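Local coordinates for protein arylalkylamine N-Acetyltransferase 2 (Aedes aegypti, PDB 4FD5) that probably transfers an acyl group from acyl-CoA to the amine of arylalkylamines such as dopamine and serotonin, as a GNAT-family N-acetyltransferase, at residues A[24-29]-A[78-83]; A[54-59]-A[133-138]. All coordinates share one frame; numbering follows the deposited sequence.

Contact 1: residues A[24-29]-A[78-83]; sequences EHLRQT and VALNGI
This contact belongs to the alpha/beta core of the GNAT fold, where H25 and L26 of helix 19-29 are laid on V78 and L80 of the central sheet's strand 75-85. The axes of 24-29 and 78-83 run at 112° to each other and come no closer than 11.1 Å, so side chains alone bridge the gap, burying 144 Å² in all. V78 presents one methyl, CG2, to two neighbours: L26 CD2 lies 4.1 Å from V78 CG2, and the H25 imidazole passes alongside the valine in the opposite direction, its CD2 4.0 Å from that same CG2. L26 splits its work between its two methyls. With CG anti to the carbonyl carbon (chi1 -64°) and CD1 continuing the chain outward, L26 CD1 meets L80 CD2 end to end at 3.8 Å. All four residues are buried, and S56 of helix 50-60 touches both leucines, so a second helix borders this layer.

The histidine has a polar tie, NE2 to S137 OG on strand 129-138. Separately, T29 OG1 lies over one face of the H25 ring, offset toward the rim and 3.1 Å above the plane. That hydroxyl is held by the helix backbone: T29 OG1 donates to H25 O at 2.9 Å, approaching from above the carbonyl plane.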
loop_
_atom_site.group_PDB
_atom_site.type_symbol
_atom_site.label_atom_id
_atom_site.label_comp_id
_atom_site.label_asym_id
_atom_site.label_seq_id
_atom_site.Cartn_x
_atom_site.Cartn_y
_atom_site.Cartn_z
ATOM N N GLU A 24 10.739 6.664 9.218
ATOM C CA GLU A 24 10.433 7.918 9.888
ATOM C C GLU A 24 9.464 8.757 9.038
ATOM O O GLU A 24 8.482 9.284 9.570
ATOM C CB GLU A 24 11.714 8.695 10.209
ATOM C CG GLU A 24 11.492 10.005 10.956
ATOM C CD GLU A 24 10.846 9.846 12.334
ATOM O OE1 GLU A 24 10.826 8.734 12.903
ATOM O OE2 GLU A 24 10.346 10.867 12.853
ATOM N N HIS A 25 9.710 8.839 7.728
ATOM C CA HIS A 25 8.791 9.570 6.837
ATOM C C HIS A 25 7.396 8.999 7.045
ATOM O O HIS A 25 6.428 9.756 7.234
ATOM C CB HIS A 25 9.235 9.480 5.365
ATOM C CG HIS A 25 8.135 9.728 4.359
ATOM N ND1 HIS A 25 7.802 10.986 3.895
ATOM C CD2 HIS A 25 7.309 8.867 3.713
ATOM C CE1 HIS A 25 6.813 10.887 3.013
ATOM N NE2 HIS A 25 6.498 9.614 2.887
ATOM N N LEU A 26 7.289 7.669 7.072
ATOM C CA LEU A 26 5.962 7.063 7.195
ATOM C C LEU A 26 5.349 7.447 8.547
ATOM O O LEU A 26 4.189 7.889 8.614
ATOM C CB LEU A 26 6.012 5.542 6.969
ATOM C CG LEU A 26 6.450 5.137 5.549
ATOM C CD1 LEU A 26 6.659 3.629 5.403
ATOM C CD2 LEU A 26 5.448 5.639 4.494
ATOM N N ARG A 27 6.148 7.360 9.613
ATOM C CA ARG A 27 5.627 7.662 10.938
ATOM C C ARG A 27 5.075 9.059 10.948
ATOM O O ARG A 27 4.081 9.333 11.616
ATOM C CB ARG A 27 6.724 7.603 11.990
ATOM C CG ARG A 27 7.176 6.228 12.333
ATOM C CD ARG A 27 8.020 6.261 13.609
ATOM N NE ARG A 27 8.704 4.991 13.797
ATOM C CZ ARG A 27 9.965 4.762 13.439
ATOM N NH1 ARG A 27 10.699 5.727 12.888
ATOM N NH2 ARG A 27 10.502 3.564 13.642
ATOM N N GLN A 28 5.733 9.947 10.213
ATOM C CA GLN A 28 5.417 11.352 10.362
ATOM C C GLN A 28 4.308 11.736 9.422
ATOM O O GLN A 28 3.540 12.657 9.713
ATOM C CB GLN A 28 6.639 12.233 10.110
ATOM C CG GLN A 28 7.704 12.141 11.190
ATOM C CD GLN A 28 7.241 12.701 12.523
ATOM O OE1 GLN A 28 6.399 13.605 12.579
ATOM N NE2 GLN A 28 7.787 12.162 13.606
ATOM N N THR A 29 4.199 11.034 8.296
ATOM C CA THR A 29 3.349 11.598 7.254
ATOM C C THR A 29 2.237 10.679 6.810
ATOM O O THR A 29 1.235 11.140 6.247
ATOM C CB THR A 29 4.149 12.053 5.999
ATOM O OG1 THR A 29 4.653 10.910 5.304
ATOM C CG2 THR A 29 5.297 12.957 6.370
ATOM N N VAL A 78 7.443 8.290 -1.144
ATOM C CA VAL A 78 7.827 6.907 -1.442
ATOM C C VAL A 78 6.682 6.088 -2.045
ATOM O O VAL A 78 5.501 6.361 -1.820
ATOM C CB VAL A 78 8.314 6.162 -0.182
ATOM C CG1 VAL A 78 9.592 6.818 0.367
ATOM C CG2 VAL A 78 7.208 6.085 0.865
ATOM N N ALA A 79 7.072 5.055 -2.787
ATOM C CA ALA A 79 6.189 3.961 -3.149
ATOM C C ALA A 79 6.826 2.702 -2.597
ATOM O O ALA A 79 7.874 2.276 -3.084
ATOM C CB ALA A 79 6.067 3.850 -4.655
ATOM N N LEU A 80 6.226 2.138 -1.555
ATOM C CA LEU A 80 6.737 0.884 -1.008
ATOM C C LEU A 80 6.013 -0.219 -1.751
ATOM O O LEU A 80 4.766 -0.301 -1.707
ATOM C CB LEU A 80 6.492 0.765 0.494
ATOM C CG LEU A 80 7.620 1.257 1.398
ATOM C CD1 LEU A 80 7.870 2.717 1.183
ATOM C CD2 LEU A 80 7.374 0.954 2.864
ATOM N N ASN A 81 6.819 -1.069 -2.393
ATOM C CA ASN A 81 6.332 -2.119 -3.273
ATOM C C ASN A 81 6.856 -3.465 -2.821
ATOM O O ASN A 81 8.012 -3.581 -2.406
ATOM C CB ASN A 81 6.800 -1.877 -4.709
ATOM C CG ASN A 81 6.393 -0.512 -5.233
ATOM O OD1 ASN A 81 5.254 -0.074 -5.043
ATOM N ND2 ASN A 81 7.327 0.181 -5.868
ATOM N N GLY A 82 5.997 -4.474 -2.888
ATOM C CA GLY A 82 6.397 -5.827 -2.514
ATOM C C GLY A 82 6.163 -6.840 -3.613
ATOM O O GLY A 82 5.467 -6.581 -4.585
ATOM N N ILE A 83 6.755 -8.019 -3.463
ATOM C CA ILE A 83 6.570 -9.073 -4.449
ATOM C C ILE A 83 5.674 -10.173 -3.891
ATOM O O ILE A 83 5.975 -10.734 -2.843
ATOM C CB ILE A 83 7.922 -9.686 -4.854
ATOM C CG1 ILE A 83 8.856 -8.578 -5.341
ATOM C CG2 ILE A 83 7.707 -10.726 -5.955
ATOM C CD1 ILE A 83 10.309 -9.018 -5.518
#

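Contact 2: residues A[54-59]-A[133-138]; sequences QHSLST and IRILSV
At the classic beta bulge of strand 129-138 in the GNAT sheet, R134 and I135 both face L80 of strand 75-85, and the side chains of both also point toward helix 50-60. L80 makes backbone hydrogen bonds with both, so two residues of one strand sit opposite one of the other. The bulge therefore offers adjacent residues to the same helix: R134 meets T59, and I135 meets S56. The helix and strand segments cross at 106°, with axes 10.2 Å apart at their closest.

The polar link is a single hydrogen bond from R134 NH1 to T59 OG1, 2.9 Å long with an N-H...O angle of 157°. The hydroxyl lies at the edge of the guanidinium, close to its plane. R134 gets there with an extended chain from CG to NE, and its CD passes T59 CG2 at 3.9 Å, so the aliphatic part of the arginine packs against the threonine methyl. T59 OG1 has a second bond, donated to H55 O at 3.1 Å from above the carbonyl plane. With OG1 anti to the carbonyl carbon (chi1 -67°), the T59 hydroxyl lies within reach of H55 O one turn earlier and also accepts from the arginine. H55 O also receives T59 N, the regular helical bond. E132 forms a salt bridge with R134 NE, giving the guanidinium another partner.

Farther along, I135 CD1 reaches S56 OG at 3.9 Å, a van der Waals contact; the serine hydroxyl bonds instead to L52 O in its own helix. H55 lies at the solvent side, with NE2 4.3 Å from R134 NH1, approaching the guanidinium obliquely and without a bond.

The whole is a helix packed across a bulged central strand, an arrangement characteristic of the GNAT fold, whose fourth strand commonly carries such a bulge.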
loop_
_atom_site.group_PDB
_atom_site.type_symbol
_atom_site.label_atom_id
_atom_site.label_comp_id
_atom_site.label_asym_id
_atom_site.label_seq_id
_atom_site.Cartn_x
_atom_site.Cartn_y
_atom_site.Cartn_z
ATOM N N GLN A 54 7.229 -3.263 11.123
ATOM C CA GLN A 54 7.718 -4.595 10.758
ATOM C C GLN A 54 7.335 -4.939 9.310
ATOM O O GLN A 54 8.159 -5.446 8.526
ATOM C CB GLN A 54 7.142 -5.632 11.727
ATOM C CG GLN A 54 7.475 -7.071 11.415
ATOM C CD GLN A 54 6.842 -8.016 12.425
ATOM O OE1 GLN A 54 7.396 -8.258 13.497
ATOM N NE2 GLN A 54 5.656 -8.523 12.099
ATOM N N HIS A 55 6.079 -4.658 8.957
ATOM C CA HIS A 55 5.584 -4.943 7.616
ATOM C C HIS A 55 6.295 -4.091 6.560
ATOM O O HIS A 55 6.722 -4.618 5.529
ATOM C CB HIS A 55 4.057 -4.754 7.536
ATOM C CG HIS A 55 3.442 -5.244 6.255
ATOM N ND1 HIS A 55 2.221 -4.795 5.797
ATOM C CD2 HIS A 55 3.872 -6.151 5.343
ATOM C CE1 HIS A 55 1.929 -5.395 4.654
ATOM N NE2 HIS A 55 2.914 -6.222 4.356
ATOM N N SER A 56 6.427 -2.792 6.828
ATOM C CA SER A 56 7.131 -1.898 5.910
ATOM C C SER A 56 8.592 -2.279 5.720
ATOM O O SER A 56 9.111 -2.195 4.617
ATOM C CB SER A 56 7.000 -0.439 6.326
ATOM O OG SER A 56 5.632 -0.063 6.354
ATOM N N LEU A 57 9.256 -2.698 6.791
ATOM C CA LEU A 57 10.651 -3.120 6.648
ATOM C C LEU A 57 10.747 -4.381 5.797
ATOM O O LEU A 57 11.581 -4.468 4.892
ATOM C CB LEU A 57 11.301 -3.310 8.016
ATOM C CG LEU A 57 12.779 -3.700 8.001
ATOM C CD1 LEU A 57 13.619 -2.656 7.284
ATOM C CD2 LEU A 57 13.234 -3.864 9.449
ATOM N N SER A 58 9.880 -5.352 6.072
ATOM C CA SER A 58 9.852 -6.555 5.249
ATOM C C SER A 58 9.638 -6.203 3.775
ATOM O O SER A 58 10.314 -6.729 2.887
ATOM C CB SER A 58 8.762 -7.513 5.726
ATOM O OG SER A 58 8.902 -8.767 5.082
ATOM N N THR A 59 8.707 -5.291 3.524
ATOM C CA THR A 59 8.445 -4.862 2.156
ATOM C C THR A 59 9.681 -4.216 1.508
ATOM O O THR A 59 10.051 -4.557 0.376
ATOM C CB THR A 59 7.261 -3.896 2.123
ATOM O OG1 THR A 59 6.082 -4.620 2.496
ATOM C CG2 THR A 59 7.079 -3.302 0.700
ATOM N N ILE A 133 1.932 -2.616 -5.175
ATOM C CA ILE A 133 2.153 -1.292 -4.606
ATOM C C ILE A 133 1.438 -1.284 -3.261
ATOM O O ILE A 133 0.218 -1.438 -3.198
ATOM C CB ILE A 133 1.573 -0.179 -5.503
ATOM C CG1 ILE A 133 2.202 -0.201 -6.887
ATOM C CG2 ILE A 133 1.794 1.202 -4.877
ATOM C CD1 ILE A 133 1.306 0.419 -7.960
ATOM N N ARG A 134 2.193 -1.125 -2.181
ATOM C CA ARG A 134 1.628 -1.246 -0.842
ATOM C C ARG A 134 1.396 0.084 -0.159
ATOM O O ARG A 134 0.371 0.263 0.514
ATOM C CB ARG A 134 2.506 -2.142 0.030
ATOM C CG ARG A 134 2.537 -3.546 -0.519
ATOM C CD ARG A 134 3.340 -4.516 0.357
ATOM N NE ARG A 134 3.196 -5.853 -0.206
ATOM C CZ ARG A 134 4.043 -6.862 -0.030
ATOM N NH1 ARG A 134 5.121 -6.720 0.734
ATOM N NH2 ARG A 134 3.795 -8.024 -0.626
ATOM N N ILE A 135 2.363 0.993 -0.291
ATOM C CA ILE A 135 2.199 2.333 0.255
ATOM C C ILE A 135 2.583 3.360 -0.795
ATOM O O ILE A 135 3.602 3.201 -1.458
ATOM C CB ILE A 135 3.101 2.564 1.489
ATOM C CG1 ILE A 135 2.585 1.736 2.667
ATOM C CG2 ILE A 135 3.149 4.045 1.844
ATOM C CD1 ILE A 135 3.375 1.957 3.952
ATOM N N LEU A 136 1.767 4.403 -0.951
ATOM C CA LEU A 136 2.126 5.551 -1.780
ATOM C C LEU A 136 1.949 6.780 -0.901
ATOM O O LEU A 136 0.838 7.052 -0.420
ATOM C CB LEU A 136 1.211 5.631 -3.011
ATOM C CG LEU A 136 1.372 6.843 -3.932
ATOM C CD1 LEU A 136 2.776 6.898 -4.519
ATOM C CD2 LEU A 136 0.327 6.771 -5.023
ATOM N N SER A 137 3.040 7.509 -0.688
ATOM C CA SER A 137 3.064 8.570 0.326
ATOM C C SER A 137 3.883 9.753 -0.182
ATOM O O SER A 137 4.972 9.560 -0.715
ATOM C CB SER A 137 3.702 8.023 1.619
ATOM O OG SER A 137 3.792 9.041 2.601
ATOM N N VAL A 138 3.352 10.973 -0.053
ATOM C CA VAL A 138 4.095 12.165 -0.447
ATOM C C VAL A 138 3.997 13.190 0.675
ATOM O O VAL A 138 2.899 13.512 1.128
ATOM C CB VAL A 138 3.540 12.784 -1.753
ATOM C CG1 VAL A 138 4.308 14.081 -2.116
ATOM C CG2 VAL A 138 3.603 11.777 -2.880
#

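In the fold
Along the chain from the N terminus, the four contact elements come in the order helix 19-29, helix 50-60, strand 75-85, strand 129-138. Contact 1 closes a loop of 48 residues between 24-29 and 78-83; contact 2 closes one of 73 between 54-59 and 133-138. Because 54-59 lies within the first loop and 133-138 beyond it, the two closures cross. Their centres are about 4 Å apart, and strands 75-85 and 129-138 are antiparallel neighbours in the sheet. A backbone hydrogen bond, R134 N to L80 O at 2.7 Å, joins the strand of contact 1 to that of contact 2. Together the contacts tie two early helices to adjacent strands of the GNAT core.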